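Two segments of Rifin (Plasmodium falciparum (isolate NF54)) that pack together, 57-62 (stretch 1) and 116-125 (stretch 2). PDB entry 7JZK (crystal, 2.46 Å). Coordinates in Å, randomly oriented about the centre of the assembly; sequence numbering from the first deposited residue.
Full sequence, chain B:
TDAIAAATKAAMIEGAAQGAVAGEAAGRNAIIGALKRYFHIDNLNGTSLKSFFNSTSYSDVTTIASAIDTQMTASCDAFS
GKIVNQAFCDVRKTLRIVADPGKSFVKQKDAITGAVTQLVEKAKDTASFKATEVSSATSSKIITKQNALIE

Stretch 1 57-62: SYSDVT
Stretch 2 116-125: VTQLVEKAKD

Stretch 2 is helical throughout, its backbone bonded from Val-120 N to Val-116 O and onward to Asp-125, while stretch 1 makes a type I turn from Ser-57 to Asp-60 (phi/psi -75/-14 at Tyr-58, -120/20 at Ser-59) and, with Asp-60 as N-cap, starts a helix at Val-61. The two run in opposite senses: Val-61 CA lies 6.2 Å from Val-116 CA, and Ser-59 CA 6.2 Å from Val-120 CA. No hydrogen bond crosses the interface, which buries 329 Å², both sides summed, mainly through van der Waals contact.

Val-116 (chi1 t) points toward stretch 1 and sets its CG1 3.8 Å from CG1 of Val-61, itself t. Thr-117 (m) sits sideways; its OG1, hydrogen-bonded elsewhere in the structure, lies 3.8 Å from Val-61 CG1. One turn on, Val-120 (m) brings CG2 within 3.7 Å of Val-61 CG2, so compact branched side chains fill the gap between closely spaced backbones. The CA-to-CB bond of Glu-121 points away, though the end of its side chain comes nearer.

At Ala-123 the small methyl leaves room for Tyr-58 (chi1 144°, chi2 -90°), whose ring lies oblique to it, with OH 3.2 Å and CZ 4.2 Å from Ala-123 CB. Lys-124 (chi1 p, chi2 t, chi3 91°, chi4 m) points sideways and bends at its end, setting NZ 4.4 Å from Ser-59 CB. Ser-59 N donates to Ser-57 OG (3.1 Å), bracing the turn. Asp-125 points away.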

ATOM      1  N   SER B  57       1.341  20.113  12.222  1.00 66.18           N
ATOM      2  CA  SER B  57       2.682  20.665  12.335  1.00 67.26           C
ATOM      3  C   SER B  57       3.581  20.143  11.228  1.00 70.07           C
ATOM      4  O   SER B  57       3.401  19.037  10.714  1.00 71.01           O
ATOM      5  CB  SER B  57       3.301  20.316  13.682  1.00 68.33           C
ATOM      6  OG  SER B  57       4.717  20.362  13.584  1.00 71.55           O
ATOM      7  N   TYR B  58       4.574  20.953  10.882  1.00 71.40           N
ATOM      8  CA  TYR B  58       5.500  20.641   9.808  1.00 67.39           C
ATOM      9  C   TYR B  58       6.523  19.570  10.189  1.00 68.57           C
ATOM     10  O   TYR B  58       7.166  18.998   9.301  1.00 69.09           O
ATOM     11  CB  TYR B  58       6.175  21.951   9.373  1.00 72.76           C
ATOM     12  CG  TYR B  58       7.620  21.835   8.959  1.00 73.95           C
ATOM     13  CD1 TYR B  58       8.656  21.980   9.879  1.00 76.99           C
ATOM     14  CD2 TYR B  58       7.952  21.591   7.648  1.00 73.81           C
ATOM     15  CE1 TYR B  58       9.991  21.867   9.484  1.00 85.12           C
ATOM     16  CE2 TYR B  58       9.273  21.461   7.253  1.00 79.49           C
ATOM     17  CZ  TYR B  58      10.288  21.613   8.156  1.00 89.94           C
ATOM     18  OH  TYR B  58      11.593  21.492   7.712  1.00 95.23           O
ATOM     19  N   SER B  59       6.669  19.248  11.475  1.00 69.91           N
ATOM     20  CA  SER B  59       7.605  18.216  11.925  1.00 65.92           C
ATOM     21  C   SER B  59       6.910  17.076  12.674  1.00 58.95           C
ATOM     22  O   SER B  59       7.569  16.322  13.398  1.00 55.34           O
ATOM     23  CB  SER B  59       8.697  18.836  12.798  1.00 67.23           C
ATOM     24  OG  SER B  59       8.118  19.643  13.815  1.00 72.02           O
ATOM     25  N   ASP B  60       5.599  16.917  12.490  1.00 55.62           N
ATOM     26  CA  ASP B  60       4.809  15.916  13.211  1.00 62.28           C
ATOM     27  C   ASP B  60       4.919  14.567  12.498  1.00 60.00           C
ATOM     28  O   ASP B  60       4.012  14.119  11.797  1.00 57.24           O
ATOM     29  CB  ASP B  60       3.357  16.378  13.303  1.00 57.36           C
ATOM     30  CG  ASP B  60       2.497  15.466  14.161  1.00 63.27           C
ATOM     31  OD1 ASP B  60       3.013  14.448  14.691  1.00 63.69           O
ATOM     32  OD2 ASP B  60       1.287  15.755  14.272  1.00 60.30           O
ATOM     33  N   VAL B  61       6.025  13.875  12.760  1.00 57.07           N
ATOM     34  CA  VAL B  61       6.317  12.649  12.027  1.00 58.36           C
ATOM     35  C   VAL B  61       5.167  11.650  12.144  1.00 61.65           C
ATOM     36  O   VAL B  61       4.809  10.977  11.170  1.00 60.84           O
ATOM     37  CB  VAL B  61       7.634  12.041  12.530  1.00 54.29           C
ATOM     38  CG1 VAL B  61       7.712  10.596  12.094  1.00 56.26           C
ATOM     39  CG2 VAL B  61       8.834  12.874  12.065  1.00 52.95           C
ATOM     40  N   THR B  62       4.567  11.537  13.328  1.00 58.95           N
ATOM     41  CA  THR B  62       3.550  10.513  13.543  1.00 59.13           C
ATOM     42  C   THR B  62       2.307  10.768  12.704  1.00 59.85           C
ATOM     43  O   THR B  62       1.757   9.846  12.088  1.00 62.29           O
ATOM     44  CB  THR B  62       3.181  10.444  15.022  1.00 63.69           C
ATOM     45  OG1 THR B  62       4.326  10.018  15.766  1.00 72.37           O
ATOM     46  CG2 THR B  62       2.032   9.458  15.255  1.00 59.76           C
ATOM     47  N   VAL B 116       9.816   9.049   6.792  1.00 49.67           N
ATOM     48  CA  VAL B 116       9.395  10.398   7.131  1.00 53.67           C
ATOM     49  C   VAL B 116      10.354  11.008   8.128  1.00 55.87           C
ATOM     50  O   VAL B 116      10.654  12.207   8.067  1.00 57.76           O
ATOM     51  CB  VAL B 116       7.963  10.349   7.683  1.00 54.66           C
ATOM     52  CG1 VAL B 116       7.629  11.627   8.409  1.00 54.01           C
ATOM     53  CG2 VAL B 116       6.995  10.087   6.569  1.00 51.99           C
ATOM     54  N   THR B 117      10.906  10.180   9.015  1.00 55.37           N
ATOM     55  CA  THR B 117      11.882  10.683   9.968  1.00 57.03           C
ATOM     56  C   THR B 117      13.083  11.242   9.228  1.00 60.23           C
ATOM     57  O   THR B 117      13.500  12.387   9.462  1.00 63.55           O
ATOM     58  CB  THR B 117      12.311   9.571  10.924  1.00 55.89           C
ATOM     59  OG1 THR B 117      11.203   9.170  11.749  1.00 51.77           O
ATOM     60  CG2 THR B 117      13.469  10.048  11.797  1.00 53.09           C
ATOM     61  N   GLN B 118      13.605  10.475   8.272  1.00 56.91           N
ATOM     62  CA  GLN B 118      14.738  10.999   7.521  1.00 56.36           C
ATOM     63  C   GLN B 118      14.367  12.274   6.772  1.00 63.57           C
ATOM     64  O   GLN B 118      15.142  13.239   6.752  1.00 64.64           O
ATOM     65  CB  GLN B 118      15.248   9.955   6.539  1.00 56.67           C
ATOM     66  CG  GLN B 118      15.440   8.575   7.124  1.00 62.08           C
ATOM     67  CD  GLN B 118      16.891   8.287   7.371  1.00 71.06           C
ATOM     68  OE1 GLN B 118      17.622   9.148   7.868  1.00 72.18           O
ATOM     69  NE2 GLN B 118      17.333   7.086   7.004  1.00 72.38           N
ATOM     70  N   LEU B 119      13.170  12.319   6.187  1.00 62.23           N
ATOM     71  CA  LEU B 119      12.819  13.478   5.370  1.00 61.77           C
ATOM     72  C   LEU B 119      12.682  14.752   6.204  1.00 63.17           C
ATOM     73  O   LEU B 119      13.127  15.826   5.783  1.00 60.93           O
ATOM     74  CB  LEU B 119      11.552  13.197   4.555  1.00 59.12           C
ATOM     75  CG  LEU B 119      11.658  12.405   3.239  1.00 59.06           C
ATOM     76  CD1 LEU B 119      12.497  13.168   2.257  1.00 59.21           C
ATOM     77  CD2 LEU B 119      12.253  11.029   3.385  1.00 58.71           C
ATOM     78  N   VAL B 120      12.090  14.657   7.396  1.00 65.51           N
ATOM     79  CA  VAL B 120      11.978  15.856   8.221  1.00 65.33           C
ATOM     80  C   VAL B 120      13.345  16.282   8.731  1.00 69.48           C
ATOM     81  O   VAL B 120      13.648  17.484   8.806  1.00 71.12           O
ATOM     82  CB  VAL B 120      10.986  15.640   9.380  1.00 62.19           C
ATOM     83  CG1 VAL B 120       9.694  15.056   8.867  1.00 63.40           C
ATOM     84  CG2 VAL B 120      11.576  14.741  10.443  1.00 68.22           C
ATOM     85  N   GLU B 121      14.214  15.314   9.040  1.00 70.24           N
ATOM     86  CA  GLU B 121      15.546  15.713   9.457  1.00 70.69           C
ATOM     87  C   GLU B 121      16.260  16.415   8.319  1.00 74.36           C
ATOM     88  O   GLU B 121      16.952  17.406   8.540  1.00 80.16           O
ATOM     89  CB  GLU B 121      16.355  14.522   9.958  1.00 65.12           C
ATOM     90  CG  GLU B 121      15.649  13.772  11.070  1.00 73.73           C
ATOM     91  CD  GLU B 121      15.140  14.675  12.181  1.00 78.18           C
ATOM     92  OE1 GLU B 121      14.025  14.408  12.681  1.00 81.01           O
ATOM     93  OE2 GLU B 121      15.826  15.654  12.541  1.00 75.83           O
ATOM     94  N   LYS B 122      16.059  15.946   7.088  1.00 74.06           N
ATOM     95  CA  LYS B 122      16.705  16.569   5.940  1.00 75.56           C
ATOM     96  C   LYS B 122      16.161  17.970   5.680  1.00 81.57           C
ATOM     97  O   LYS B 122      16.922  18.893   5.360  1.00 88.75           O
ATOM     98  CB  LYS B 122      16.522  15.673   4.708  1.00 76.00           C
ATOM     99  CG  LYS B 122      16.704  16.380   3.356  1.00 81.02           C
ATOM    100  CD  LYS B 122      15.371  16.757   2.679  1.00 75.87           C
ATOM    101  CE  LYS B 122      15.577  17.737   1.509  1.00 83.30           C
ATOM    102  NZ  LYS B 122      16.040  19.101   1.928  1.00 83.00           N
ATOM    103  N   ALA B 123      14.855  18.169   5.856  1.00 79.34           N
ATOM    104  CA  ALA B 123      14.291  19.494   5.629  1.00 80.19           C
ATOM    105  C   ALA B 123      14.832  20.492   6.657  1.00 87.30           C
ATOM    106  O   ALA B 123      15.355  21.567   6.307  1.00 95.89           O
ATOM    107  CB  ALA B 123      12.763  19.385   5.627  1.00 75.42           C
ATOM    108  N   LYS B 124      14.777  20.125   7.939  1.00 86.00           N
ATOM    109  CA  LYS B 124      15.326  21.021   8.953  1.00 87.84           C
ATOM    110  C   LYS B 124      16.832  21.192   8.759  1.00 93.90           C
ATOM    111  O   LYS B 124      17.385  22.254   9.086  1.00100.43           O
ATOM    112  CB  LYS B 124      14.957  20.565  10.365  1.00 79.62           C
ATOM    113  CG  LYS B 124      15.793  19.479  10.945  1.00 82.02           C
ATOM    114  CD  LYS B 124      15.550  19.399  12.449  1.00 83.70           C
ATOM    115  CE  LYS B 124      14.421  18.435  12.801  1.00 81.23           C
ATOM    116  NZ  LYS B 124      13.050  18.883  12.411  1.00 77.41           N
ATOM    117  N   ASP B 125      17.520  20.154   8.254  1.00 92.25           N
ATOM    118  CA  ASP B 125      18.932  20.286   7.926  1.00 92.57           C
ATOM    119  C   ASP B 125      19.100  21.380   6.896  1.00 97.09           C
ATOM    120  O   ASP B 125      20.102  22.094   6.901  1.00 99.46           O
ATOM    121  CB  ASP B 125      19.532  18.964   7.441  1.00 89.97           C
ATOM    122  CG  ASP B 125      20.028  18.116   8.582  1.00 89.02           C
ATOM    123  OD1 ASP B 125      20.007  18.603   9.737  1.00 90.81           O
ATOM    124  OD2 ASP B 125      20.425  16.965   8.330  1.00 88.75           O
TER